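Local coordinates for protein acetyltransferase (Bacillus cereus, PDB 1Y9W) that probably transfers an acyl group, most likely acetyl, to an acceptor, acting as a GNAT-type acetyltransferase, at residues V44-E47 and E48-F52; T58-F61 and Y62-H65; L102-F105 and S106-P110. All coordinates share one frame; numbering follows the deposited sequence.

Contact 1: V44-E47 and E48-F52; sequences VKNE and EGKIF
Glu48 meets Asn46 over a tight reversal of chain, and a water ties their side chains together: it accepts from Asn46 ND2 at 2.7 Å and donates to Glu48 OE1. The next residue, Gly49, closes the type I turn that starts at Asn46, its N lying 2.9 Å from Asn46 O. Its positive phi of 106° belongs to a residue with no side chain to press on the carbonyl before it. Asn46 OD1 also draws a weak bond from Gly49 N, but its main donor is Lys50 N, at 2.8 Å and tilted from the plane of the amide. With chi1 at 59°, the Asn46 side chain folds in over the turn, and OD1 serves as a side-chain acceptor that bridges it. Lys50 answers through its own carbonyl: Asn46 N reaches Lys50 O at 3.2 Å, lying in the carbonyl plane. Beside it, Lys45 CB sits 3.0 Å from Lys50 O. Ile51 faces Lys45 as a non-hydrogen-bonded antiparallel pair, both side chains on one face of the sheet. The NZ of Lys45 heads elsewhere, to a salt bridge with Glu13 of the second subunit, and an antiparallel strand of that subunit pairs with Val44 and Lys45, carrying the sheet across the interface. Phe52 N then donates to Val44 O at 2.9 Å, while its CB packs on Val44 CG1. The Phe52 ring offers its edge to Asn46, CE2 lying 3.8 Å from ND2 with ring and amide planes nearly perpendicular (89°), and Lys50 CG lies over one face. Lys4 of the second subunit adds a cation-pi contact to this ring. Turn, glycine and flanking pairs together make a beta hairpin, linking strands 38-45 and 51-60 through a type I turn with a G1 bulge.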
ATOM      1  N   VAL A  44     -22.355   6.374  -4.326  1.00 19.64           N
ATOM      2  CA  VAL A  44     -23.745   6.648  -4.021  1.00 19.61           C
ATOM      3  C   VAL A  44     -23.883   8.055  -4.570  1.00 19.60           C
ATOM      4  O   VAL A  44     -23.137   8.942  -4.163  1.00 20.04           O
ATOM      5  CB  VAL A  44     -24.005   6.686  -2.514  1.00 18.67           C
ATOM      6  CG1 VAL A  44     -25.373   7.284  -2.246  1.00 20.53           C
ATOM      7  CG2 VAL A  44     -23.915   5.278  -1.939  1.00 20.78           C
ATOM      8  N   LYS A  45     -24.807   8.269  -5.500  1.00 19.32           N
ATOM      9  CA  LYS A  45     -24.969   9.599  -6.074  1.00 18.63           C
ATOM     10  C   LYS A  45     -26.368   9.829  -6.615  1.00 18.83           C
ATOM     11  O   LYS A  45     -27.203   8.921  -6.603  1.00 17.90           O
ATOM     12  CB  LYS A  45     -23.959   9.797  -7.197  1.00 18.68           C
ATOM     13  CG  LYS A  45     -24.160   8.868  -8.372  1.00 19.68           C
ATOM     14  CD  LYS A  45     -23.201   9.226  -9.492  1.00 25.39           C
ATOM     15  CE  LYS A  45     -23.326   8.272 -10.657  1.00 26.91           C
ATOM     16  NZ  LYS A  45     -22.363   8.584 -11.753  1.00 28.68           N
ATOM     17  N   ASN A  46     -26.626  11.052  -7.075  1.00 17.98           N
ATOM     18  CA  ASN A  46     -27.924  11.383  -7.648  1.00 19.61           C
ATOM     19  C   ASN A  46     -27.748  11.594  -9.146  1.00 21.32           C
ATOM     20  O   ASN A  46     -26.623  11.581  -9.655  1.00 19.67           O
ATOM     21  CB  ASN A  46     -28.516  12.636  -6.996  1.00 19.90           C
ATOM     22  CG  ASN A  46     -27.626  13.855  -7.141  1.00 20.62           C
ATOM     23  OD1 ASN A  46     -26.712  13.871  -7.963  1.00 21.45           O
ATOM     24  ND2 ASN A  46     -27.900  14.891  -6.352  1.00 19.41           N
ATOM     25  N   GLU A  47     -28.856  11.789  -9.851  1.00 22.70           N
ATOM     26  CA  GLU A  47     -28.817  11.968 -11.301  1.00 25.04           C
ATOM     27  C   GLU A  47     -27.912  13.107 -11.775  1.00 24.72           C
ATOM     28  O   GLU A  47     -27.271  12.995 -12.825  1.00 24.56           O
ATOM     29  CB  GLU A  47     -30.234  12.183 -11.841  1.00 28.59           C
ATOM     30  CG  GLU A  47     -30.356  12.002 -13.350  1.00 33.05           C
ATOM     31  CD  GLU A  47     -29.912  10.619 -13.796  1.00 37.53           C
ATOM     32  OE1 GLU A  47     -30.388   9.624 -13.197  1.00 41.24           O
ATOM     33  OE2 GLU A  47     -29.094  10.525 -14.742  1.00 38.13           O
ATOM     34  N   GLU A  48     -27.857  14.197 -11.014  1.00 23.87           N
ATOM     35  CA  GLU A  48     -27.018  15.334 -11.383  1.00 24.02           C
ATOM     36  C   GLU A  48     -25.529  15.045 -11.252  1.00 23.29           C
ATOM     37  O   GLU A  48     -24.700  15.760 -11.804  1.00 24.24           O
ATOM     38  CB  GLU A  48     -27.359  16.537 -10.520  1.00 26.17           C
ATOM     39  CG  GLU A  48     -28.708  17.124 -10.801  1.00 28.29           C
ATOM     40  CD  GLU A  48     -29.038  18.223  -9.833  1.00 30.79           C
ATOM     41  OE1 GLU A  48     -29.165  17.925  -8.625  1.00 33.75           O
ATOM     42  OE2 GLU A  48     -29.162  19.385 -10.274  1.00 33.55           O
ATOM     43  N   GLY A  49     -25.184  14.011 -10.501  1.00 23.09           N
ATOM     44  CA  GLY A  49     -23.782  13.684 -10.337  1.00 23.39           C
ATOM     45  C   GLY A  49     -23.174  14.035  -8.991  1.00 20.91           C
ATOM     46  O   GLY A  49     -21.964  13.953  -8.831  1.00 21.45           O
ATOM     47  N   LYS A  50     -23.986  14.438  -8.021  1.00 20.11           N
ATOM     48  CA  LYS A  50     -23.438  14.743  -6.703  1.00 20.84           C
ATOM     49  C   LYS A  50     -23.115  13.412  -6.024  1.00 21.07           C
ATOM     50  O   LYS A  50     -23.953  12.507  -5.969  1.00 19.78           O
ATOM     51  CB  LYS A  50     -24.438  15.518  -5.844  1.00 21.12           C
ATOM     52  CG  LYS A  50     -23.918  15.803  -4.438  1.00 22.95           C
ATOM     53  CD  LYS A  50     -24.889  16.646  -3.628  1.00 23.63           C
ATOM     54  CE  LYS A  50     -24.312  16.957  -2.256  1.00 27.03           C
ATOM     55  NZ  LYS A  50     -25.218  17.818  -1.429  1.00 28.58           N
ATOM     56  N   ILE A  51     -21.890  13.302  -5.520  1.00 21.00           N
ATOM     57  CA  ILE A  51     -21.423  12.094  -4.851  1.00 19.29           C
ATOM     58  C   ILE A  51     -21.534  12.240  -3.346  1.00 17.80           C
ATOM     59  O   ILE A  51     -20.854  13.053  -2.732  1.00 17.75           O
ATOM     60  CB  ILE A  51     -19.962  11.794  -5.250  1.00 19.61           C
ATOM     61  CG1 ILE A  51     -19.899  11.595  -6.768  1.00 20.75           C
ATOM     62  CG2 ILE A  51     -19.442  10.561  -4.501  1.00 18.33           C
ATOM     63  CD1 ILE A  51     -18.501  11.443  -7.318  1.00 24.24           C
ATOM     64  N   PHE A  52     -22.411  11.434  -2.768  1.00 18.65           N
ATOM     65  CA  PHE A  52     -22.675  11.428  -1.336  1.00 17.91           C
ATOM     66  C   PHE A  52     -21.753  10.469  -0.604  1.00 18.24           C
ATOM     67  O   PHE A  52     -21.569  10.586   0.602  1.00 19.87           O
ATOM     68  CB  PHE A  52     -24.131  11.025  -1.088  1.00 18.68           C
ATOM     69  CG  PHE A  52     -25.132  12.012  -1.625  1.00 20.78           C
ATOM     70  CD1 PHE A  52     -25.509  13.120  -0.871  1.00 21.10           C
ATOM     71  CD2 PHE A  52     -25.674  11.849  -2.899  1.00 21.78           C
ATOM     72  CE1 PHE A  52     -26.414  14.054  -1.378  1.00 23.42           C
ATOM     73  CE2 PHE A  52     -26.582  12.778  -3.423  1.00 23.58           C
ATOM     74  CZ  PHE A  52     -26.953  13.881  -2.663  1.00 23.05           C
TER
HETATM   75  O   HOH W   1     -27.467  17.545  -6.601  1.00 34.23           O

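Contact 2: T58-F61 and Y62-H65; sequences TMYF and YHLH
Thr58 and His65 form a hydrogen-bonded antiparallel pair close to the turn of a beta hairpin, in which strand 51-60 turns into strand 63-71 through Phe61 and Tyr62. Thr58 N donates to His65 O at 3.0 Å, and the return bond, His65 N to Thr58 O, is almost straight (172°). Met59 faces Leu64 in the non-hydrogen-bonded position. Their side chains share the other face of the sheet, where Met59 CG touches Leu64 CD1 at 3.9 Å and helix 80-94 covers Leu64 through Ile88 and Ala92. On the main-chain side, Met59 CA makes a CA-H...O contact of 3.2 Å with His63 O. A chi1 of 61° turns the Tyr60 ring to lie alongside His63. The two form a T-shaped stack, the imidazole edge directed at the phenol face with centroids 4.8 Å apart and planes at 83°. His127 of the second subunit also meets the imidazole. Phe61, which packs on Pro128 of that subunit, begins the turn; because the following residue also has a positive phi, Tyr62 CB is brought to within 3.1 Å of Phe61 O.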
ATOM      1  N   THR A  58      -8.721  -2.408  -5.005  1.00 20.88           N
ATOM      2  CA  THR A  58      -8.110  -3.107  -6.131  1.00 24.34           C
ATOM      3  C   THR A  58      -8.001  -4.575  -5.749  1.00 24.69           C
ATOM      4  O   THR A  58      -7.746  -4.905  -4.581  1.00 24.97           O
ATOM      5  CB  THR A  58      -6.694  -2.577  -6.479  1.00 24.52           C
ATOM      6  OG1 THR A  58      -5.738  -3.193  -5.621  1.00 30.53           O
ATOM      7  CG2 THR A  58      -6.609  -1.061  -6.308  1.00 24.54           C
ATOM      8  N   MET A  59      -8.211  -5.447  -6.732  1.00 23.24           N
ATOM      9  CA  MET A  59      -8.154  -6.886  -6.516  1.00 22.47           C
ATOM     10  C   MET A  59      -6.987  -7.549  -7.250  1.00 23.55           C
ATOM     11  O   MET A  59      -6.591  -7.127  -8.339  1.00 23.49           O
ATOM     12  CB  MET A  59      -9.458  -7.543  -6.981  1.00 19.62           C
ATOM     13  CG  MET A  59     -10.703  -7.133  -6.214  1.00 18.56           C
ATOM     14  SD  MET A  59     -12.175  -7.996  -6.806  1.00 14.94           S
ATOM     15  CE  MET A  59     -12.556  -6.942  -8.189  1.00 20.65           C
ATOM     16  N   TYR A  60      -6.443  -8.589  -6.630  1.00 23.87           N
ATOM     17  CA  TYR A  60      -5.359  -9.383  -7.197  1.00 25.40           C
ATOM     18  C   TYR A  60      -4.978 -10.441  -6.166  1.00 25.57           C
ATOM     19  O   TYR A  60      -5.280 -10.278  -4.986  1.00 25.59           O
ATOM     20  CB  TYR A  60      -4.151  -8.515  -7.570  1.00 26.09           C
ATOM     21  CG  TYR A  60      -3.488  -7.774  -6.435  1.00 26.02           C
ATOM     22  CD1 TYR A  60      -3.826  -6.456  -6.143  1.00 24.89           C
ATOM     23  CD2 TYR A  60      -2.475  -8.375  -5.690  1.00 26.85           C
ATOM     24  CE1 TYR A  60      -3.161  -5.754  -5.141  1.00 23.46           C
ATOM     25  CE2 TYR A  60      -1.809  -7.682  -4.689  1.00 24.02           C
ATOM     26  CZ  TYR A  60      -2.153  -6.378  -4.424  1.00 23.39           C
ATOM     27  OH  TYR A  60      -1.473  -5.697  -3.450  1.00 24.84           O
ATOM     28  N   PHE A  61      -4.336 -11.525  -6.602  1.00 25.06           N
ATOM     29  CA  PHE A  61      -3.973 -12.604  -5.680  1.00 23.85           C
ATOM     30  C   PHE A  61      -5.241 -13.103  -5.011  1.00 23.33           C
ATOM     31  O   PHE A  61      -5.200 -13.743  -3.956  1.00 23.45           O
ATOM     32  CB  PHE A  61      -3.014 -12.100  -4.601  1.00 23.35           C
ATOM     33  CG  PHE A  61      -1.609 -11.944  -5.070  1.00 23.33           C
ATOM     34  CD1 PHE A  61      -1.225 -12.410  -6.322  1.00 21.83           C
ATOM     35  CD2 PHE A  61      -0.650 -11.379  -4.239  1.00 22.68           C
ATOM     36  CE1 PHE A  61       0.096 -12.322  -6.738  1.00 22.69           C
ATOM     37  CE2 PHE A  61       0.677 -11.286  -4.647  1.00 23.65           C
ATOM     38  CZ  PHE A  61       1.052 -11.761  -5.901  1.00 22.49           C
ATOM     39  N   TYR A  62      -6.365 -12.798  -5.645  1.00 22.42           N
ATOM     40  CA  TYR A  62      -7.680 -13.166  -5.144  1.00 23.34           C
ATOM     41  C   TYR A  62      -8.006 -12.587  -3.775  1.00 21.41           C
ATOM     42  O   TYR A  62      -8.425 -13.294  -2.857  1.00 20.16           O
ATOM     43  CB  TYR A  62      -7.861 -14.684  -5.162  1.00 25.82           C
ATOM     44  CG  TYR A  62      -8.057 -15.190  -6.571  1.00 30.83           C
ATOM     45  CD1 TYR A  62      -9.170 -14.799  -7.322  1.00 33.01           C
ATOM     46  CD2 TYR A  62      -7.103 -16.003  -7.182  1.00 32.31           C
ATOM     47  CE1 TYR A  62      -9.324 -15.203  -8.650  1.00 34.89           C
ATOM     48  CE2 TYR A  62      -7.246 -16.414  -8.511  1.00 34.33           C
ATOM     49  CZ  TYR A  62      -8.355 -16.012  -9.237  1.00 34.77           C
ATOM     50  OH  TYR A  62      -8.494 -16.420 -10.543  1.00 36.61           O
ATOM     51  N   HIS A  63      -7.803 -11.278  -3.657  1.00 20.64           N
ATOM     52  CA  HIS A  63      -8.123 -10.562  -2.435  1.00 20.80           C
ATOM     53  C   HIS A  63      -8.491  -9.141  -2.819  1.00 19.71           C
ATOM     54  O   HIS A  63      -8.096  -8.649  -3.881  1.00 19.98           O
ATOM     55  CB  HIS A  63      -6.928 -10.544  -1.471  1.00 21.80           C
ATOM     56  CG  HIS A  63      -6.047  -9.341  -1.615  1.00 20.69           C
ATOM     57  ND1 HIS A  63      -5.884  -8.416  -0.607  1.00 23.29           N
ATOM     58  CD2 HIS A  63      -5.284  -8.912  -2.646  1.00 20.72           C
ATOM     59  CE1 HIS A  63      -5.055  -7.468  -1.011  1.00 21.42           C
ATOM     60  NE2 HIS A  63      -4.677  -7.746  -2.244  1.00 22.70           N
ATOM     61  N   LEU A  64      -9.258  -8.494  -1.953  1.00 18.80           N
ATOM     62  CA  LEU A  64      -9.656  -7.114  -2.168  1.00 18.70           C
ATOM     63  C   LEU A  64      -8.983  -6.201  -1.146  1.00 19.45           C
ATOM     64  O   LEU A  64      -9.052  -6.442   0.061  1.00 19.91           O
ATOM     65  CB  LEU A  64     -11.171  -6.959  -2.029  1.00 16.20           C
ATOM     66  CG  LEU A  64     -11.621  -5.495  -1.928  1.00 16.75           C
ATOM     67  CD1 LEU A  64     -11.315  -4.770  -3.227  1.00 15.60           C
ATOM     68  CD2 LEU A  64     -13.106  -5.420  -1.603  1.00 14.52           C
ATOM     69  N   HIS A  65      -8.303  -5.165  -1.621  1.00 19.06           N
ATOM     70  CA  HIS A  65      -7.704  -4.223  -0.697  1.00 18.41           C
ATOM     71  C   HIS A  65      -8.509  -2.958  -0.871  1.00 17.87           C
ATOM     72  O   HIS A  65      -8.599  -2.431  -1.980  1.00 16.79           O
ATOM     73  CB  HIS A  65      -6.233  -3.940  -1.016  1.00 19.45           C
ATOM     74  CG  HIS A  65      -5.623  -2.913  -0.110  1.00 22.25           C
ATOM     75  ND1 HIS A  65      -5.762  -1.556  -0.322  1.00 23.84           N
ATOM     76  CD2 HIS A  65      -4.953  -3.041   1.060  1.00 23.75           C
ATOM     77  CE1 HIS A  65      -5.207  -0.895   0.680  1.00 23.98           C
ATOM     78  NE2 HIS A  65      -4.709  -1.773   1.533  1.00 24.30           N
TER

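Contact 3: L102-F105 and S106-P110; sequences LDSF and SFQAP
Three partners converge on Gln108 OE1: the backbone N of Phe105 and two waters. Phe105 N lies 3.0 Å from Gln108 OE1 in a nearly straight bond (173°), although the donor is tilted from the amide plane. Both waters run on to Asp103. One, 2.9 Å from Gln108 OE1, leads to the carboxylate oxygen Asp103 OD2 and the other to the carbonyl oxygen Asp103 O, though neither water has protons enough for every acceptor near it. Asp103 OD2 is also bonded to Gln133 of strand 133-139. The Gln108 chain, extended at chi2 (-176°), carries the amide back alongside the Phe105 side chain, where Gln108 OE1 lies 3.5 Å from Phe105 CD2 at the ring edge. The backbone makes this return possible, since Gln108 N donates to Phe105 O at 2.9 Å across a type I turn, its donor well above the carbonyl plane. Phe107, inside that turn, presents a ring face to Phe105 CB, a CH-pi contact 3.6 Å from the centroid. The two phenyl planes are almost parallel (5°) but slid apart, with little overlap. Gln108 NE2 meanwhile donates to Asn25 of the second subunit. With its oxygen held by the strand and its nitrogen by the partner chain, the Gln108 amide is fixed in rotation, and the exit of strand 99-105 is coupled to the dimer interface.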
ATOM      1  N   LEU A 102      -7.254  -3.829   4.486  1.00 17.85           N
ATOM      2  CA  LEU A 102      -7.387  -2.378   4.517  1.00 18.28           C
ATOM      3  C   LEU A 102      -6.689  -1.861   5.775  1.00 19.13           C
ATOM      4  O   LEU A 102      -6.459  -2.609   6.726  1.00 20.46           O
ATOM      5  CB  LEU A 102      -8.867  -1.978   4.538  1.00 15.99           C
ATOM      6  CG  LEU A 102      -9.694  -2.346   5.775  1.00 17.00           C
ATOM      7  CD1 LEU A 102      -9.454  -1.336   6.884  1.00 16.44           C
ATOM      8  CD2 LEU A 102     -11.168  -2.349   5.427  1.00 16.97           C
ATOM      9  N   ASP A 103      -6.314  -0.592   5.771  1.00 18.52           N
ATOM     10  CA  ASP A 103      -5.697  -0.013   6.950  1.00 19.22           C
ATOM     11  C   ASP A 103      -6.437   1.279   7.206  1.00 19.09           C
ATOM     12  O   ASP A 103      -7.075   1.825   6.304  1.00 18.47           O
ATOM     13  CB  ASP A 103      -4.201   0.251   6.757  1.00 21.50           C
ATOM     14  CG  ASP A 103      -3.912   1.268   5.676  1.00 23.46           C
ATOM     15  OD1 ASP A 103      -3.583   0.847   4.545  1.00 24.87           O
ATOM     16  OD2 ASP A 103      -4.011   2.483   5.962  1.00 25.63           O
ATOM     17  N   SER A 104      -6.369   1.753   8.442  1.00 18.38           N
ATOM     18  CA  SER A 104      -7.059   2.971   8.819  1.00 17.39           C
ATOM     19  C   SER A 104      -6.282   3.659   9.935  1.00 16.74           C
ATOM     20  O   SER A 104      -5.931   3.033  10.933  1.00 17.44           O
ATOM     21  CB  SER A 104      -8.471   2.617   9.298  1.00 17.65           C
ATOM     22  OG  SER A 104      -9.257   3.770   9.527  1.00 21.99           O
ATOM     23  N   PHE A 105      -5.998   4.942   9.752  1.00 16.12           N
ATOM     24  CA  PHE A 105      -5.295   5.717  10.759  1.00 16.04           C
ATOM     25  C   PHE A 105      -6.277   6.006  11.887  1.00 17.92           C
ATOM     26  O   PHE A 105      -7.492   5.922  11.699  1.00 19.18           O
ATOM     27  CB  PHE A 105      -4.782   7.022  10.155  1.00 14.00           C
ATOM     28  CG  PHE A 105      -3.543   6.854   9.328  1.00 13.49           C
ATOM     29  CD1 PHE A 105      -2.297   6.763   9.934  1.00 13.17           C
ATOM     30  CD2 PHE A 105      -3.619   6.766   7.945  1.00 12.30           C
ATOM     31  CE1 PHE A 105      -1.136   6.587   9.172  1.00 11.99           C
ATOM     32  CE2 PHE A 105      -2.467   6.589   7.178  1.00 13.39           C
ATOM     33  CZ  PHE A 105      -1.222   6.501   7.795  1.00 12.17           C
ATOM     34  N   SER A 106      -5.746   6.330  13.059  1.00 17.85           N
ATOM     35  CA  SER A 106      -6.565   6.638  14.220  1.00 17.20           C
ATOM     36  C   SER A 106      -7.554   7.769  13.932  1.00 18.94           C
ATOM     37  O   SER A 106      -8.647   7.810  14.503  1.00 21.07           O
ATOM     38  CB  SER A 106      -5.664   7.011  15.404  1.00 15.05           C
ATOM     39  OG  SER A 106      -4.651   7.923  15.006  1.00 13.27           O
ATOM     40  N   PHE A 107      -7.191   8.687  13.041  1.00 18.90           N
ATOM     41  CA  PHE A 107      -8.085   9.802  12.728  1.00 18.70           C
ATOM     42  C   PHE A 107      -9.054   9.496  11.578  1.00 19.22           C
ATOM     43  O   PHE A 107      -9.719  10.397  11.066  1.00 18.92           O
ATOM     44  CB  PHE A 107      -7.253  11.057  12.415  1.00 17.29           C
ATOM     45  CG  PHE A 107      -6.222  10.849  11.347  1.00 15.38           C
ATOM     46  CD1 PHE A 107      -6.578  10.861  10.004  1.00 15.84           C
ATOM     47  CD2 PHE A 107      -4.896  10.614  11.687  1.00 15.18           C
ATOM     48  CE1 PHE A 107      -5.627  10.641   9.013  1.00 14.94           C
ATOM     49  CE2 PHE A 107      -3.932  10.393  10.701  1.00 15.39           C
ATOM     50  CZ  PHE A 107      -4.301  10.406   9.361  1.00 16.02           C
ATOM     51  N   GLN A 108      -9.130   8.222  11.186  1.00 19.73           N
ATOM     52  CA  GLN A 108     -10.010   7.788  10.103  1.00 20.25           C
ATOM     53  C   GLN A 108     -11.039   6.754  10.564  1.00 22.71           C
ATOM     54  O   GLN A 108     -11.429   5.872   9.798  1.00 25.49           O
ATOM     55  CB  GLN A 108      -9.201   7.172   8.969  1.00 17.75           C
ATOM     56  CG  GLN A 108      -8.131   8.056   8.382  1.00 15.99           C
ATOM     57  CD  GLN A 108      -7.448   7.392   7.203  1.00 18.46           C
ATOM     58  OE1 GLN A 108      -7.043   6.226   7.278  1.00 16.88           O
ATOM     59  NE2 GLN A 108      -7.308   8.130   6.107  1.00 19.64           N
ATOM     60  N   ALA A 109     -11.460   6.842  11.816  1.00 24.47           N
ATOM     61  CA  ALA A 109     -12.463   5.921  12.356  1.00 26.03           C
ATOM     62  C   ALA A 109     -12.212   4.410  12.187  1.00 26.54           C
ATOM     63  O   ALA A 109     -12.994   3.713  11.528  1.00 27.70           O
ATOM     64  CB  ALA A 109     -13.836   6.277  11.778  1.00 26.10           C
ATOM     65  N   PRO A 110     -11.127   3.879  12.784  1.00 26.27           N
ATOM     66  CA  PRO A 110     -10.844   2.442  12.663  1.00 26.34           C
ATOM     67  C   PRO A 110     -11.879   1.553  13.368  1.00 28.29           C
ATOM     68  O   PRO A 110     -12.013   0.370  13.046  1.00 28.30           O
ATOM     69  CB  PRO A 110      -9.447   2.308  13.264  1.00 25.77           C
ATOM     70  CG  PRO A 110      -9.371   3.459  14.218  1.00 26.43           C
ATOM     71  CD  PRO A 110     -10.010   4.577  13.440  1.00 25.80           C
TER
HETATM   72  O   HOH W   2      -5.852   4.508   5.276  1.00 33.36           O
HETATM   73  O   HOH W   3      -8.475   4.223   5.486  1.00 59.23           O

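How the contacts relate
The three contacts follow one another in series from the N terminus, and none nests in or crosses another. Contact 1 closes the hairpin between strands 38-45 and 51-60; contact 2 closes the next, between strands 51-60 and 63-71, so strand 51-60 serves both, although their centres are 27 Å apart. After helix 80-94 the chain enters strand 99-105, a parallel neighbour of strand 63-71, and contact 3 closes the turn at its far end, ahead of helix 110-115. Contacts 2 and 3 meet where His65 NE2 packs on Leu102 CA, at 4.1 Å. All three reach one mixed sheet, and each also touches the second subunit.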